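Local coordinates for STU0660 (Streptococcus thermophilus, PDB 3ZTH), which acts in CRISPR-mediated bacterial immunity as a large Csn2-type Cas protein that binds DNA and metal ions, probably gripping double-stranded DNA as a tetramer, at the interface of chains A and B and the interface of chains A and C. Sequence-based numbering; all coordinates share one arbitrary frame. Chains: chain A/B/C, STU0660.

Contact 1: the interface of chains A and B. Residues chain A 118, 121-122, 125; chain B 114-115, 117-118.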
ATOM      1  N   ILE A 118      23.431  10.321  21.055  1.00 63.48           N
ATOM      2  CA  ILE A 118      22.402  10.697  20.086  1.00 61.28           C
ATOM      3  C   ILE A 118      21.013  10.562  20.691  1.00 60.00           C
ATOM      4  O   ILE A 118      20.158  11.418  20.481  1.00 59.59           O
ATOM      5  CB  ILE A 118      22.468   9.836  18.797  1.00 60.43           C
ATOM      6  CG1 ILE A 118      23.681  10.240  17.958  1.00 59.40           C
ATOM      7  CG2 ILE A 118      21.191  10.022  17.977  1.00 60.05           C
ATOM      8  CD1 ILE A 118      23.822   9.457  16.667  1.00 57.35           C
ATOM      9  N   GLN A 121      20.186  13.488  22.875  1.00 65.46           N
ATOM     10  CA  GLN A 121      19.739  14.687  22.185  1.00 66.64           C
ATOM     11  C   GLN A 121      18.289  14.500  21.750  1.00 67.15           C
ATOM     12  O   GLN A 121      17.551  15.465  21.567  1.00 67.45           O
ATOM     13  CB  GLN A 121      20.619  14.957  20.972  1.00 66.50           C
ATOM     14  CG  GLN A 121      21.992  15.432  21.351  1.00 67.46           C
ATOM     15  CD  GLN A 121      21.929  16.665  22.217  1.00 67.74           C
ATOM     16  OE1 GLN A 121      21.393  17.698  21.805  1.00 68.33           O
ATOM     17  NE2 GLN A 121      22.468  16.566  23.428  1.00 65.91           N
ATOM     18  N   VAL A 122      17.888  13.245  21.583  1.00 67.38           N
ATOM     19  CA  VAL A 122      16.525  12.930  21.195  1.00 67.96           C
ATOM     20  C   VAL A 122      15.645  13.197  22.411  1.00 68.45           C
ATOM     21  O   VAL A 122      14.671  13.945  22.328  1.00 69.00           O
ATOM     22  CB  VAL A 122      16.397  11.449  20.760  1.00 68.29           C
ATOM     23  CG1 VAL A 122      14.932  11.051  20.655  1.00 68.24           C
ATOM     24  CG2 VAL A 122      17.089  11.249  19.421  1.00 66.64           C
ATOM     25  N   ILE A 125      15.073  16.709  22.624  1.00 69.65           N
ATOM     26  CA  ILE A 125      14.151  17.249  21.634  1.00 68.97           C
ATOM     27  C   ILE A 125      12.715  16.924  22.043  1.00 68.44           C
ATOM     28  O   ILE A 125      11.805  17.713  21.800  1.00 68.30           O
ATOM     29  CB  ILE A 125      14.450  16.690  20.222  1.00 68.63           C
ATOM     30  CG1 ILE A 125      15.825  17.181  19.757  1.00 68.40           C
ATOM     31  CG2 ILE A 125      13.393  17.161  19.232  1.00 67.58           C
ATOM     32  CD1 ILE A 125      16.216  16.714  18.367  1.00 68.11           C
TER
ATOM     33  N   HIS B 114      19.773  21.197  19.004  1.00 86.39           N
ATOM     34  CA  HIS B 114      20.078  19.828  19.394  1.00 86.06           C
ATOM     35  C   HIS B 114      20.383  18.970  18.173  1.00 85.55           C
ATOM     36  O   HIS B 114      21.102  17.975  18.271  1.00 84.98           O
ATOM     37  CB  HIS B 114      18.915  19.232  20.180  1.00 86.97           C
ATOM     38  CG  HIS B 114      18.701  19.880  21.510  1.00 87.96           C
ATOM     39  ND1 HIS B 114      19.658  19.874  22.502  1.00 88.70           N
ATOM     40  CD2 HIS B 114      17.647  20.568  22.010  1.00 88.06           C
ATOM     41  CE1 HIS B 114      19.203  20.530  23.555  1.00 88.53           C
ATOM     42  NE2 HIS B 114      17.985  20.960  23.281  1.00 88.16           N
ATOM     43  N   LEU B 115      19.832  19.358  17.026  1.00 84.81           N
ATOM     44  CA  LEU B 115      20.076  18.631  15.789  1.00 83.33           C
ATOM     45  C   LEU B 115      21.554  18.687  15.450  1.00 82.99           C
ATOM     46  O   LEU B 115      22.112  17.716  14.945  1.00 82.95           O
ATOM     47  CB  LEU B 115      19.274  19.230  14.634  1.00 82.15           C
ATOM     48  CG  LEU B 115      17.877  18.663  14.397  1.00 80.70           C
ATOM     49  CD1 LEU B 115      17.311  19.266  13.123  1.00 80.83           C
ATOM     50  CD2 LEU B 115      17.943  17.154  14.266  1.00 79.69           C
ATOM     51  N   LYS B 117      24.138  18.663  17.403  1.00 79.75           N
ATOM     52  CA  LYS B 117      24.773  17.589  18.159  1.00 78.04           C
ATOM     53  C   LYS B 117      24.504  16.208  17.581  1.00 76.35           C
ATOM     54  O   LYS B 117      25.434  15.428  17.364  1.00 76.65           O
ATOM     55  CB  LYS B 117      24.315  17.615  19.618  1.00 79.18           C
ATOM     56  CG  LYS B 117      25.014  18.654  20.478  1.00 81.21           C
ATOM     57  CD  LYS B 117      24.650  18.467  21.942  1.00 81.96           C
ATOM     58  CE  LYS B 117      25.401  19.436  22.839  1.00 82.26           C
ATOM     59  NZ  LYS B 117      24.964  19.291  24.259  1.00 82.31           N
ATOM     60  N   ILE B 118      23.232  15.901  17.344  1.00 73.80           N
ATOM     61  CA  ILE B 118      22.859  14.607  16.788  1.00 71.06           C
ATOM     62  C   ILE B 118      23.671  14.306  15.533  1.00 70.07           C
ATOM     63  O   ILE B 118      24.333  13.271  15.442  1.00 69.48           O
ATOM     64  CB  ILE B 118      21.352  14.559  16.445  1.00 70.05           C
ATOM     65  CG1 ILE B 118      20.534  14.516  17.737  1.00 68.71           C
ATOM     66  CG2 ILE B 118      21.049  13.343  15.571  1.00 69.75           C
ATOM     67  CD1 ILE B 118      19.048  14.353  17.529  1.00 67.55           C
TER
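A:Gln121 reaches B:His114 through a folded side chain: CG stands opposite the carbonyl carbon and beside the backbone N, and a bend at chi2 (-56°) turns the amide toward B:His114 and B:Lys117. The imidazole of B:His114, with its CG likewise beside the backbone N (chi1 -67°), meets this amide at an angle, the two planes 43° apart. ND1 of B:His114 gives a hydrogen bond of 2.9 Å to the amide oxygen OE1 of A:Gln121. The bond is bent at the hydrogen, with ND1 tilted from the carbonyl plane of the amide and OE1 lying out of the imidazole plane. With ND1 as donor, the amide orientation probably follows, and NE2 faces the methylene chain of B:Lys117. That extended chain passes over one face of the amide at about a right angle, CD of B:Lys117 3.3 Å from CD of A:Gln121; this aliphatic packing probably helps to hold the amide in place. The stem of the glutamine is covered too: CB of A:Gln121 rests 3.3 Å from CG1 of B:Ile118, the two chains running side by side in opposite senses. Behind this polar link lies an apolar seam. A:Ile125 and B:Ile118 point at each other tip to tip, CD1 to CD1 at 3.8 Å, while CG1 of A:Ile125 lies 3.7 Å from CB of B:His114. A:Ile118 and B:Ile118 meet near the two-fold axis, their CG2 methyls 4.1 Å apart and their side chains crossing at about a right angle. A:Val122 and B:Leu115 touch the partner only lightly at the margin. The patch belongs to an antiparallel helix pair, 109-130 of chain A against 112-132 of chain B; the three- and four-residue spacing of A:Ile118, A:Val122 and A:Ile125, and of B:Leu115 and B:Ile118, resembles the apolar stripe of a coiled coil, in a long arm that extends from the body of each subunit.

Contact 2: the interface of chains A and C. Residues chain A 277, 279, 316, 319-320; chain C 341-342, 345.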
ATOM      1  N   TYR A 277      46.449 -44.427 -24.336  1.00 40.10           N
ATOM      2  CA  TYR A 277      45.789 -44.362 -25.638  1.00 40.68           C
ATOM      3  C   TYR A 277      46.457 -43.440 -26.653  1.00 40.31           C
ATOM      4  O   TYR A 277      46.137 -43.491 -27.838  1.00 39.95           O
ATOM      5  CB  TYR A 277      44.345 -43.907 -25.468  1.00 42.84           C
ATOM      6  CG  TYR A 277      43.390 -44.987 -25.037  1.00 46.46           C
ATOM      7  CD1 TYR A 277      43.190 -45.264 -23.687  1.00 48.64           C
ATOM      8  CD2 TYR A 277      42.665 -45.721 -25.980  1.00 49.22           C
ATOM      9  CE1 TYR A 277      42.289 -46.239 -23.281  1.00 50.82           C
ATOM     10  CE2 TYR A 277      41.759 -46.698 -25.584  1.00 50.13           C
ATOM     11  CZ  TYR A 277      41.576 -46.946 -24.233  1.00 51.63           C
ATOM     12  OH  TYR A 277      40.657 -47.878 -23.826  1.00 56.38           O
ATOM     13  N   PRO A 279      48.377 -41.963 -29.536  1.00 40.14           N
ATOM     14  CA  PRO A 279      48.898 -42.557 -30.773  1.00 41.10           C
ATOM     15  C   PRO A 279      50.376 -42.296 -31.056  1.00 43.00           C
ATOM     16  O   PRO A 279      50.873 -42.612 -32.141  1.00 44.19           O
ATOM     17  CB  PRO A 279      48.003 -41.948 -31.841  1.00 40.45           C
ATOM     18  CG  PRO A 279      47.795 -40.563 -31.313  1.00 41.06           C
ATOM     19  CD  PRO A 279      47.513 -40.808 -29.837  1.00 39.44           C
ATOM     20  N   VAL A 316      43.154 -34.698 -30.636  1.00 28.16           N
ATOM     21  CA  VAL A 316      43.470 -36.060 -30.242  1.00 29.00           C
ATOM     22  C   VAL A 316      43.028 -36.306 -28.800  1.00 29.81           C
ATOM     23  O   VAL A 316      42.306 -37.265 -28.522  1.00 29.01           O
ATOM     24  CB  VAL A 316      44.990 -36.331 -30.385  1.00 28.81           C
ATOM     25  CG1 VAL A 316      45.356 -37.698 -29.805  1.00 25.43           C
ATOM     26  CG2 VAL A 316      45.364 -36.271 -31.852  1.00 29.23           C
ATOM     27  N   ASN A 319      39.341 -36.593 -28.454  1.00 32.00           N
ATOM     28  CA  ASN A 319      38.846 -37.888 -28.901  1.00 32.51           C
ATOM     29  C   ASN A 319      39.078 -38.962 -27.863  1.00 33.10           C
ATOM     30  O   ASN A 319      38.185 -39.765 -27.570  1.00 36.08           O
ATOM     31  CB  ASN A 319      39.522 -38.291 -30.212  1.00 33.34           C
ATOM     32  CG  ASN A 319      38.931 -37.578 -31.413  1.00 35.04           C
ATOM     33  OD1 ASN A 319      38.069 -36.707 -31.269  1.00 35.58           O
ATOM     34  ND2 ASN A 319      39.387 -37.945 -32.604  1.00 33.44           N
ATOM     35  N   ILE A 320      40.279 -38.980 -27.304  1.00 32.06           N
ATOM     36  CA  ILE A 320      40.620 -39.973 -26.301  1.00 30.65           C
ATOM     37  C   ILE A 320      39.757 -39.801 -25.058  1.00 30.99           C
ATOM     38  O   ILE A 320      39.191 -40.778 -24.549  1.00 31.12           O
ATOM     39  CB  ILE A 320      42.131 -39.903 -25.939  1.00 27.54           C
ATOM     40  CG1 ILE A 320      42.966 -40.279 -27.168  1.00 24.81           C
ATOM     41  CG2 ILE A 320      42.445 -40.855 -24.810  1.00 24.77           C
ATOM     42  CD1 ILE A 320      44.470 -40.134 -26.985  1.00 24.87           C
TER
ATOM     43  N   LEU C 341      51.394 -39.351 -37.211  1.00 64.48           N
ATOM     44  CA  LEU C 341      50.684 -40.343 -36.410  1.00 62.70           C
ATOM     45  C   LEU C 341      49.377 -39.809 -35.820  1.00 61.58           C
ATOM     46  O   LEU C 341      48.391 -40.537 -35.724  1.00 61.06           O
ATOM     47  CB  LEU C 341      51.592 -40.846 -35.284  1.00 62.25           C
ATOM     48  CG  LEU C 341      52.790 -41.700 -35.703  1.00 61.69           C
ATOM     49  CD1 LEU C 341      53.800 -41.748 -34.573  1.00 59.87           C
ATOM     50  CD2 LEU C 341      52.315 -43.098 -36.076  1.00 60.26           C
ATOM     51  N   LEU C 342      49.373 -38.540 -35.424  1.00 60.42           N
ATOM     52  CA  LEU C 342      48.178 -37.936 -34.848  1.00 60.02           C
ATOM     53  C   LEU C 342      47.044 -37.862 -35.868  1.00 60.24           C
ATOM     54  O   LEU C 342      45.897 -38.206 -35.561  1.00 60.11           O
ATOM     55  CB  LEU C 342      48.490 -36.535 -34.321  1.00 58.31           C
ATOM     56  CG  LEU C 342      49.549 -36.435 -33.222  1.00 58.03           C
ATOM     57  CD1 LEU C 342      49.621 -34.999 -32.733  1.00 57.10           C
ATOM     58  CD2 LEU C 342      49.203 -37.366 -32.069  1.00 57.90           C
ATOM     59  N   PHE C 345      45.501 -40.903 -36.578  1.00 52.83           N
ATOM     60  CA  PHE C 345      44.705 -41.268 -35.417  1.00 50.64           C
ATOM     61  C   PHE C 345      43.312 -40.648 -35.536  1.00 50.70           C
ATOM     62  O   PHE C 345      42.336 -41.164 -34.984  1.00 48.08           O
ATOM     63  CB  PHE C 345      45.370 -40.778 -34.131  1.00 47.04           C
ATOM     64  CG  PHE C 345      44.576 -41.084 -32.896  1.00 45.15           C
ATOM     65  CD1 PHE C 345      44.526 -42.373 -32.392  1.00 42.97           C
ATOM     66  CD2 PHE C 345      43.837 -40.087 -32.262  1.00 44.11           C
ATOM     67  CE1 PHE C 345      43.750 -42.665 -31.279  1.00 42.51           C
ATOM     68  CE2 PHE C 345      43.060 -40.368 -31.153  1.00 41.53           C
ATOM     69  CZ  PHE C 345      43.014 -41.658 -30.659  1.00 42.21           C
TER
HETATM   70  O   HOH W   1      40.149 -40.699 -33.253  1.00 42.32           O
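C:Phe345 meets A:Pro279, A:Val316 and A:Ile320 in an apolar contact that dominates the patch. Its CG lies opposite the backbone N (chi1 178°), which carries the ring away from the short helix 339-345 and over chain A. A:Pro279 covers one face of the ring: its CD lies over the ring centre, while its CB comes within 3.5 Å of CD1 of C:Phe345 and its CG also touches the root of the ring. A:Val316 approaches from the same side of the ring plane as the proline, above the CD2-CE2 edge, its CG1 3.7 Å from CD2 of C:Phe345. Farther out, CG1 of A:Ile320 reaches the para carbon CZ of C:Phe345 at 3.8 Å, the isoleucine crossing the ring's long axis at about a right angle. A second, smaller apolar contact lies one helical turn back. CD2 of C:Leu342 packs 3.6 Å from CG of A:Pro279, and its CB and CD2 also approach CG2 of A:Val316, so the proline ring sits between the leucine and the phenylalanine. C:Leu341 adds lighter packing against the carbonyl oxygen of A:Pro279.

A water-mediated polar link is also present. The oxygen of water 1 lies 2.9 Å from the amide ND2 of A:Asn319. The main-chain O of C:Phe345 is 2.8 Å from the O of water 1, completing a hydrogen-bonded bridge from helix 312-324 to the end of the partner's helix. The same water lies on the ring face opposite A:Pro279, offset toward the rim.

By lodging the C-terminal helix of one subunit against helix 312-324 and the loop after helix 267-277 of the next, the patch joins chains A and C, with a twin contact in return; this exchange probably helps to hold the tetramer together.

Contact 1 and contact 2 lie about 79 Å apart, measured between the centres of their C-alpha atoms, and share no residue or secondary-structure element. Chain A takes part in both: it offers helix 109-130 to chain B, and helix 312-324 with the nearby proline loop to chain C. Each is part of a two-fold interface and has a twin with the chains exchanged, so two distinct dimer types alternate through the same subunit. Combined, they can link four copies into the deposited assembly, with contact 1 joining arms and contact 2 joining C-terminal regions, an arrangement that may suit a tetramer binding DNA, which the structure alone does not show.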